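Lmo2445 protein (Listeria monocytogenes EGD-e, PDB 5HZL) is of unknown function but is a secreted, internalin-like protein with leucine-rich repeats that binds calcium ions. Local coordinates at residues I241-N245 against G246-Y250; I150-N154 against A155-G159; S184-E187 against D188-S192. All coordinates share one frame; numbering follows the deposited sequence.

In the fold
The three contacts lie in series along the chain. Contact 2 is nearest the middle of the molecule, about 4 Å from its centre, where the chain leaves strand 149-151 of the parallel repeat sheet. Its strand 158-159 pairs with strand 181-182, which leads to contact 3 and helix 187-191; the nearest atoms of contacts 2 and 3 are about 4 Å apart, without touching. Contact 1 is a surface hairpin in the mixed sheet of the C-terminal domain, about 30 Å from the chain centre. Contacts 2 and 3 are partly buried and combine apolar packing with a glutamate bound to calcium. Contact 1 depends mainly on backbone hydrogen bonds between its two strands and one aromatic contact.

Contact 1: I241-N245 against G246-Y250; sequences IIKDN and GRTLY
Ile242 and Tyr250 lie side by side on one face of the hairpin, pointing the same way. CG2 of Ile242 touches CE1 of Tyr250 at 3.6 Å, and CB of Ile242 stands 4.1 Å from the centroid of the Tyr250 ring, a CH-pi contact over the face, offset toward the rim. With CG of Tyr250 between its own backbone N and carbonyl carbon (chi1 65°), the ring folds back toward the isoleucine, whose beta-branched body offers a broad aliphatic flank. The phenol OH is hydrogen-bonded to the backbone N of Glu266, which holds the far end of the ring. Beside the bulge the side chains of Lys243 and Thr248 diverge; CG of Lys243 nears CA of Thr248 at 3.9 Å.

Backbone hydrogen bonds do the rest. Ile242 N gives to Tyr250 O at 3.1 Å, while Ile242 O receives Leu249 N at 2.8 Å and, weakly, Tyr250 N at 3.4 Å. Two successive residues thus face one, and the register slips by a residue. Nearer the turn, Asp244 N gives to Arg247 O at 2.8 Å, and Arg247 N returns to Asp244 O at 3.2 Å.

Asn245 and Gly246 both take positive phi. Asparagine tolerates this, while at Gly246 a CB would run into the carbonyl oxygen of Asn245. Asn245 OD1 also accepts from Leu276 N, and Asp244 OD1 is hydrogen-bonded to His275 ND1, tying the turn to strand 273-281. Together these features make a beta hairpin with a two-residue type I' turn and a classic bulge, its second strand at the edge of the mixed sheet of the C-terminal domain.

Contact 2: I150-N154 against A155-G159; sequences INMEN and AGLSG. With CA (calcium ion), chain E.
Met152, a selenomethionine here, and Leu157 meet at about a right angle: CD1 of Leu157 lies 3.9 Å from CB and 4.0 Å from SE of Met152. CG of Met152 stands beside its backbone N (chi1 -85°) and the chain bends at its last torsion, bringing SE and CE round to the methyl that CB already touches. Ala155, with CB 3.6 Å from Met152 O, is a buried alanine where the leucine-rich-repeat consensus has asparagine.

What sets these groups is a type II beta turn from Met152 to Ala155, with Asn154 in the left-handed conformation that asparagine accepts readily. The stretch is the bend after the short parallel strand of a leucine-rich repeat, with apolar residues turned inward. Asn180, which holds that consensus place one repeat on, grips the bend: its ND2 bonds Met152 O and its OD1 takes Ala155 N and, weakly, Leu157 N. Leu157 also packs on Leu182 and Ile138.

Asn151 makes an Asx turn, its OD1 accepting from Glu153 N at 3.1 Å. A water donates to Asn154 OD1 and accepts from Gly156 N at 2.9 Å. Glu153 points away from this packing, and its extended chain carries OE1 and OE2 to a calcium ion at 2.8 Å and 2.7 Å. Asn178 ND2 bonds OE2 of Glu153. Ser158, which lines an ethylene-glycol ether pocket with His181, Ala205 and Thr206, donates OG to Gly156 O.

Contact 3: S184-E187 against D188-S192; sequences SIPE and DIFLS. With CA (calcium ion), chain D.
Phe190 packs against Ile185 and Pro186, the two apolar residues that lead into helix 187-191. CE2 of the Phe190 ring is 3.6 Å from CG of Pro186, the two side chains meeting at a slant. CG2 of Ile185 comes to the ring edge, in its plane, 3.8 Å from CD2 of Phe190. One residue earlier, CG2 of Ile189 reaches CB of Pro186 at 4.0 Å. These groups form the close-packed side, and helix 223-227 extends it by way of Phe224, which touches Ile185.

Proline suits the place right before a helix, since the first residues of a helix need no intrahelical N-H donor and its ring fixes phi. It is the centre of an inverse gamma turn, in which Glu187 N makes a weak bond to Ile185 O. The helical turn then closes with Leu191 N donating to Glu187 O at 2.9 Å, nearly straight out from the carbonyl (171° at the oxygen). Ser192 OG donates to Ile189 O.

The opposite character belongs to Asp188 and Leu191. Leu191 is exposed and meets Glu187 loosely, CB of Glu187 lying 4.4 Å from CD1 of Leu191. Asp188 starts its side chain away from the preceding residues and touches Asp164; its backbone bonds to Glu163.

Glu187 itself is buried, but its extended chain directs a carboxylate to calcium, bound through OE2 alone at 2.6 Å, with OE1 3.6 Å from the ion. Glu163 binds the same ion. Asp230 is not a ligand in this model, though it has been seen to bind calcium at this site; its OD2 lies close to Glu187 OE1, like charges together. Gathering carboxylates so tightly would probably be unfavourable without the metal, so calcium probably helps hold the helix start and Glu163 together.

Contact 1: I241-N245 against G246-Y250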
loop_
_atom_site.group_PDB
_atom_site.type_symbol
_atom_site.label_atom_id
_atom_site.label_comp_id
_atom_site.label_asym_id
_atom_site.label_seq_id
_atom_site.Cartn_x
_atom_site.Cartn_y
_atom_site.Cartn_z
ATOM N N ILE A 241 12.880 -19.522 14.548
ATOM C CA ILE A 241 13.349 -19.238 15.911
ATOM C C ILE A 241 12.228 -18.603 16.731
ATOM O O ILE A 241 11.467 -17.802 16.212
ATOM C CB ILE A 241 14.567 -18.251 15.921
ATOM C CG1 ILE A 241 15.806 -18.809 15.182
ATOM C CG2 ILE A 241 14.971 -17.865 17.345
ATOM C CD1 ILE A 241 15.709 -18.864 13.672
ATOM N N ILE A 242 12.133 -18.977 18.007
ATOM C CA ILE A 242 11.138 -18.454 18.957
ATOM C C ILE A 242 11.914 -17.714 20.046
ATOM O O ILE A 242 12.796 -18.286 20.672
ATOM C CB ILE A 242 10.218 -19.565 19.545
ATOM C CG1 ILE A 242 9.062 -19.899 18.587
ATOM C CG2 ILE A 242 9.519 -19.092 20.814
ATOM C CD1 ILE A 242 9.466 -20.387 17.218
ATOM N N LYS A 243 11.585 -16.447 20.265
ATOM C CA LYS A 243 12.273 -15.640 21.261
ATOM C C LYS A 243 11.309 -15.073 22.265
ATOM O O LYS A 243 10.120 -14.945 21.993
ATOM C CB LYS A 243 13.044 -14.509 20.598
ATOM C CG LYS A 243 13.986 -15.022 19.539
ATOM C CD LYS A 243 14.986 -13.996 19.054
ATOM C CE LYS A 243 14.354 -12.860 18.299
ATOM N NZ LYS A 243 15.452 -11.951 17.882
ATOM N N ASP A 244 11.851 -14.729 23.427
ATOM C CA ASP A 244 11.087 -14.176 24.526
ATOM C C ASP A 244 11.849 -12.963 25.026
ATOM O O ASP A 244 12.947 -13.104 25.545
ATOM C CB ASP A 244 10.964 -15.227 25.624
ATOM C CG ASP A 244 10.167 -14.744 26.822
ATOM O OD1 ASP A 244 9.238 -13.921 26.641
ATOM O OD2 ASP A 244 10.463 -15.210 27.952
ATOM N N ASN A 245 11.265 -11.780 24.857
ATOM C CA ASN A 245 11.888 -10.523 25.265
ATOM C C ASN A 245 13.281 -10.366 24.645
ATOM O O ASN A 245 14.230 -9.939 25.309
ATOM C CB ASN A 245 11.919 -10.390 26.800
ATOM C CG ASN A 245 10.529 -10.245 27.407
ATOM O OD1 ASN A 245 9.671 -9.536 26.873
ATOM N ND2 ASN A 245 10.309 -10.890 28.548
ATOM N N GLY A 246 13.388 -10.740 23.371
ATOM C CA GLY A 246 14.639 -10.643 22.629
ATOM C C GLY A 246 15.622 -11.801 22.694
ATOM O O GLY A 246 16.500 -11.878 21.835
ATOM N N ARG A 247 15.509 -12.680 23.697
ATOM C CA ARG A 247 16.425 -13.826 23.828
ATOM C C ARG A 247 15.793 -15.086 23.271
ATOM O O ARG A 247 14.593 -15.289 23.432
ATOM C CB ARG A 247 16.819 -14.076 25.286
ATOM C CG ARG A 247 17.512 -12.919 25.999
ATOM C CD ARG A 247 18.724 -12.387 25.240
ATOM N NE ARG A 247 19.568 -11.539 26.087
ATOM C CZ ARG A 247 20.553 -11.984 26.877
ATOM N NH1 ARG A 247 20.857 -13.285 26.961
ATOM N NH2 ARG A 247 21.252 -11.115 27.602
ATOM N N THR A 248 16.604 -15.928 22.630
ATOM C CA THR A 248 16.119 -17.184 22.040
ATOM C C THR A 248 15.579 -18.118 23.125
ATOM O O THR A 248 16.183 -18.250 24.182
ATOM C CB THR A 248 17.228 -17.887 21.214
ATOM O OG1 THR A 248 17.636 -17.029 20.139
ATOM C CG2 THR A 248 16.735 -19.201 20.624
ATOM N N LEU A 249 14.430 -18.739 22.863
ATOM C CA LEU A 249 13.810 -19.662 23.821
ATOM C C LEU A 249 14.014 -21.086 23.310
ATOM O O LEU A 249 14.388 -21.959 24.084
ATOM C CB LEU A 249 12.324 -19.351 24.009
ATOM C CG LEU A 249 11.601 -20.041 25.173
ATOM C CD1 LEU A 249 12.167 -19.570 26.506
ATOM C CD2 LEU A 249 10.105 -19.762 25.134
ATOM N N TYR A 250 13.753 -21.311 22.018
ATOM C CA TYR A 250 13.956 -22.623 21.373
ATOM C C TYR A 250 13.870 -22.483 19.847
ATOM O O TYR A 250 13.264 -21.533 19.349
ATOM C CB TYR A 250 12.980 -23.704 21.888
ATOM C CG TYR A 250 11.528 -23.473 21.573
ATOM C CD1 TYR A 250 10.743 -22.648 22.374
ATOM C CD2 TYR A 250 10.920 -24.103 20.490
ATOM C CE1 TYR A 250 9.393 -22.435 22.088
ATOM C CE2 TYR A 250 9.572 -23.902 20.200
ATOM C CZ TYR A 250 8.812 -23.065 20.995
ATOM O OH TYR A 250 7.478 -22.853 20.700
#

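Contact 2: I150-N154 against A155-G159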
loop_
_atom_site.group_PDB
_atom_site.type_symbol
_atom_site.label_atom_id
_atom_site.label_comp_id
_atom_site.label_asym_id
_atom_site.label_seq_id
_atom_site.Cartn_x
_atom_site.Cartn_y
_atom_site.Cartn_z
ATOM N N ILE A 150 3.077 -2.324 -10.306
ATOM C CA ILE A 150 2.642 -1.794 -9.024
ATOM C C ILE A 150 3.779 -1.846 -8.021
ATOM O O ILE A 150 4.390 -2.893 -7.808
ATOM C CB ILE A 150 1.507 -2.662 -8.454
ATOM C CG1 ILE A 150 0.262 -2.539 -9.347
ATOM C CG2 ILE A 150 1.180 -2.270 -7.012
ATOM C CD1 ILE A 150 -0.869 -3.465 -8.949
ATOM N N ASN A 151 4.048 -0.714 -7.388
ATOM C CA ASN A 151 5.077 -0.652 -6.374
ATOM C C ASN A 151 4.432 -0.187 -5.073
ATOM O O ASN A 151 3.892 0.921 -5.022
ATOM C CB ASN A 151 6.188 0.281 -6.826
ATOM C CG ASN A 151 7.338 0.371 -5.842
ATOM O OD1 ASN A 151 7.367 -0.267 -4.801
ATOM N ND2 ASN A 151 8.293 1.184 -6.180
HETATM N N MSE A 152 4.473 -1.054 -4.052
HETATM C CA MSE A 152 3.935 -0.754 -2.717
HETATM C C MSE A 152 4.960 -1.167 -1.680
HETATM O O MSE A 152 4.640 -1.695 -0.611
HETATM C CB MSE A 152 2.552 -1.372 -2.525
HETATM C CG MSE A 152 1.480 -0.442 -3.078
HETATM SE SE MSE A 152 -0.338 -1.131 -2.729
HETATM C CE MSE A 152 -0.182 -2.907 -3.565
ATOM N N GLU A 153 6.220 -0.890 -1.989
ATOM C CA GLU A 153 7.303 -1.202 -1.077
ATOM C C GLU A 153 7.229 -0.321 0.140
ATOM O O GLU A 153 7.056 0.881 0.016
ATOM C CB GLU A 153 8.662 -0.944 -1.740
ATOM C CG GLU A 153 9.883 -1.245 -0.861
ATOM C CD GLU A 153 11.201 -1.023 -1.571
ATOM O OE1 GLU A 153 11.215 -0.343 -2.593
ATOM O OE2 GLU A 153 12.247 -1.508 -1.122
ATOM N N ASN A 154 7.352 -0.927 1.314
ATOM C CA ASN A 154 7.379 -0.193 2.567
ATOM C C ASN A 154 6.217 0.809 2.710
ATOM O O ASN A 154 6.410 1.936 3.126
ATOM C CB ASN A 154 8.750 0.503 2.620
ATOM C CG ASN A 154 9.057 1.142 3.955
ATOM O OD1 ASN A 154 8.466 0.801 4.986
ATOM N ND2 ASN A 154 10.016 2.080 3.942
ATOM N N ALA A 155 5.011 0.372 2.369
ATOM C CA ALA A 155 3.808 1.213 2.401
ATOM C C ALA A 155 2.832 0.937 3.555
ATOM O O ALA A 155 1.663 1.326 3.473
ATOM C CB ALA A 155 3.072 1.050 1.066
ATOM N N GLY A 156 3.285 0.261 4.605
ATOM C CA GLY A 156 2.417 -0.062 5.744
ATOM C C GLY A 156 1.289 -1.071 5.522
ATOM O O GLY A 156 0.382 -1.157 6.364
ATOM N N LEU A 157 1.324 -1.835 4.418
ATOM C CA LEU A 157 0.250 -2.822 4.154
ATOM C C LEU A 157 0.241 -3.811 5.294
ATOM O O LEU A 157 1.269 -4.397 5.616
ATOM C CB LEU A 157 0.438 -3.533 2.834
ATOM C CG LEU A 157 0.319 -2.672 1.579
ATOM C CD1 LEU A 157 0.885 -3.418 0.375
ATOM C CD2 LEU A 157 -1.124 -2.267 1.339
ATOM N N SER A 158 -0.926 -3.995 5.891
ATOM C CA SER A 158 -1.035 -4.822 7.062
ATOM C C SER A 158 -2.160 -5.822 7.064
ATOM O O SER A 158 -3.163 -5.673 6.353
ATOM C CB SER A 158 -1.277 -3.881 8.247
ATOM O OG SER A 158 -0.313 -2.839 8.298
ATOM N N GLY A 159 -1.979 -6.834 7.908
ATOM C CA GLY A 159 -2.966 -7.872 8.106
ATOM C C GLY A 159 -2.942 -8.985 7.098
ATOM O O GLY A 159 -1.922 -9.256 6.468
HETATM CA CA CA E . 13.889 -0.814 -3.193
HETATM O O HOH W 1 5.805 -0.653 5.620
#

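Contact 3: S184-E187 against D188-S192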
loop_
_atom_site.group_PDB
_atom_site.type_symbol
_atom_site.label_atom_id
_atom_site.label_comp_id
_atom_site.label_asym_id
_atom_site.label_seq_id
_atom_site.Cartn_x
_atom_site.Cartn_y
_atom_site.Cartn_z
ATOM N N SER A 184 0.216 -12.863 5.583
ATOM C CA SER A 184 -0.270 -13.793 4.608
ATOM C C SER A 184 0.381 -13.478 3.271
ATOM O O SER A 184 0.928 -12.388 3.092
ATOM C CB SER A 184 -1.777 -13.566 4.544
ATOM O OG SER A 184 -2.404 -14.285 3.507
ATOM N N ILE A 185 0.306 -14.426 2.341
ATOM C CA ILE A 185 0.878 -14.263 1.025
ATOM C C ILE A 185 -0.202 -14.293 -0.065
ATOM O O ILE A 185 -1.118 -15.127 -0.004
ATOM C CB ILE A 185 1.878 -15.410 0.718
ATOM C CG1 ILE A 185 2.991 -15.460 1.771
ATOM C CG2 ILE A 185 2.493 -15.274 -0.684
ATOM C CD1 ILE A 185 4.026 -16.551 1.535
ATOM N N PRO A 186 -0.110 -13.378 -1.061
ATOM C CA PRO A 186 -1.034 -13.431 -2.197
ATOM C C PRO A 186 -0.505 -14.547 -3.116
ATOM O O PRO A 186 0.187 -14.283 -4.093
ATOM C CB PRO A 186 -0.901 -12.049 -2.828
ATOM C CG PRO A 186 0.457 -11.590 -2.456
ATOM C CD PRO A 186 0.775 -12.202 -1.131
ATOM N N GLU A 187 -0.828 -15.790 -2.774
ATOM C CA GLU A 187 -0.339 -16.951 -3.520
ATOM C C GLU A 187 -0.622 -17.032 -5.006
ATOM O O GLU A 187 0.301 -17.234 -5.788
ATOM C CB GLU A 187 -0.813 -18.258 -2.880
ATOM C CG GLU A 187 -0.190 -18.530 -1.530
ATOM C CD GLU A 187 -0.491 -19.922 -1.023
ATOM O OE1 GLU A 187 0.335 -20.432 -0.241
ATOM O OE2 GLU A 187 -1.528 -20.519 -1.420
ATOM N N ASP A 188 -1.886 -16.893 -5.391
ATOM C CA ASP A 188 -2.257 -17.012 -6.803
ATOM C C ASP A 188 -1.372 -16.230 -7.766
ATOM O O ASP A 188 -0.817 -16.814 -8.702
ATOM C CB ASP A 188 -3.720 -16.616 -7.051
ATOM C CG ASP A 188 -4.723 -17.570 -6.414
ATOM O OD1 ASP A 188 -4.368 -18.363 -5.522
ATOM O OD2 ASP A 188 -5.897 -17.509 -6.830
ATOM N N ILE A 189 -1.226 -14.929 -7.514
ATOM C CA ILE A 189 -0.439 -14.063 -8.389
ATOM C C ILE A 189 1.039 -14.470 -8.462
ATOM O O ILE A 189 1.616 -14.442 -9.555
ATOM C CB ILE A 189 -0.626 -12.559 -8.042
ATOM C CG1 ILE A 189 -0.145 -11.655 -9.184
ATOM C CG2 ILE A 189 0.018 -12.203 -6.712
ATOM C CD1 ILE A 189 -0.903 -11.844 -10.486
ATOM N N PHE A 190 1.654 -14.860 -7.339
ATOM C CA PHE A 190 3.057 -15.289 -7.393
ATOM C C PHE A 190 3.242 -16.634 -8.094
ATOM O O PHE A 190 4.262 -16.849 -8.746
ATOM C CB PHE A 190 3.735 -15.337 -6.022
ATOM C CG PHE A 190 3.860 -14.004 -5.347
ATOM C CD1 PHE A 190 4.369 -12.899 -6.027
ATOM C CD2 PHE A 190 3.577 -13.871 -4.008
ATOM C CE1 PHE A 190 4.505 -11.672 -5.401
ATOM C CE2 PHE A 190 3.726 -12.645 -3.373
ATOM C CZ PHE A 190 4.190 -11.542 -4.070
ATOM N N LEU A 191 2.261 -17.523 -7.965
ATOM C CA LEU A 191 2.318 -18.853 -8.589
ATOM C C LEU A 191 1.844 -18.902 -10.040
ATOM O O LEU A 191 2.093 -19.894 -10.721
ATOM C CB LEU A 191 1.511 -19.866 -7.772
ATOM C CG LEU A 191 1.957 -20.088 -6.325
ATOM C CD1 LEU A 191 1.007 -21.078 -5.665
ATOM C CD2 LEU A 191 3.398 -20.574 -6.242
ATOM N N SER A 192 1.167 -17.860 -10.508
ATOM C CA SER A 192 0.671 -17.824 -11.891
ATOM C C SER A 192 1.778 -17.663 -12.927
ATOM O O SER A 192 1.563 -17.946 -14.094
ATOM C CB SER A 192 -0.299 -16.658 -12.071
ATOM O OG SER A 192 0.372 -15.423 -11.853
HETATM CA CA CA D . -2.731 -22.381 -0.142
#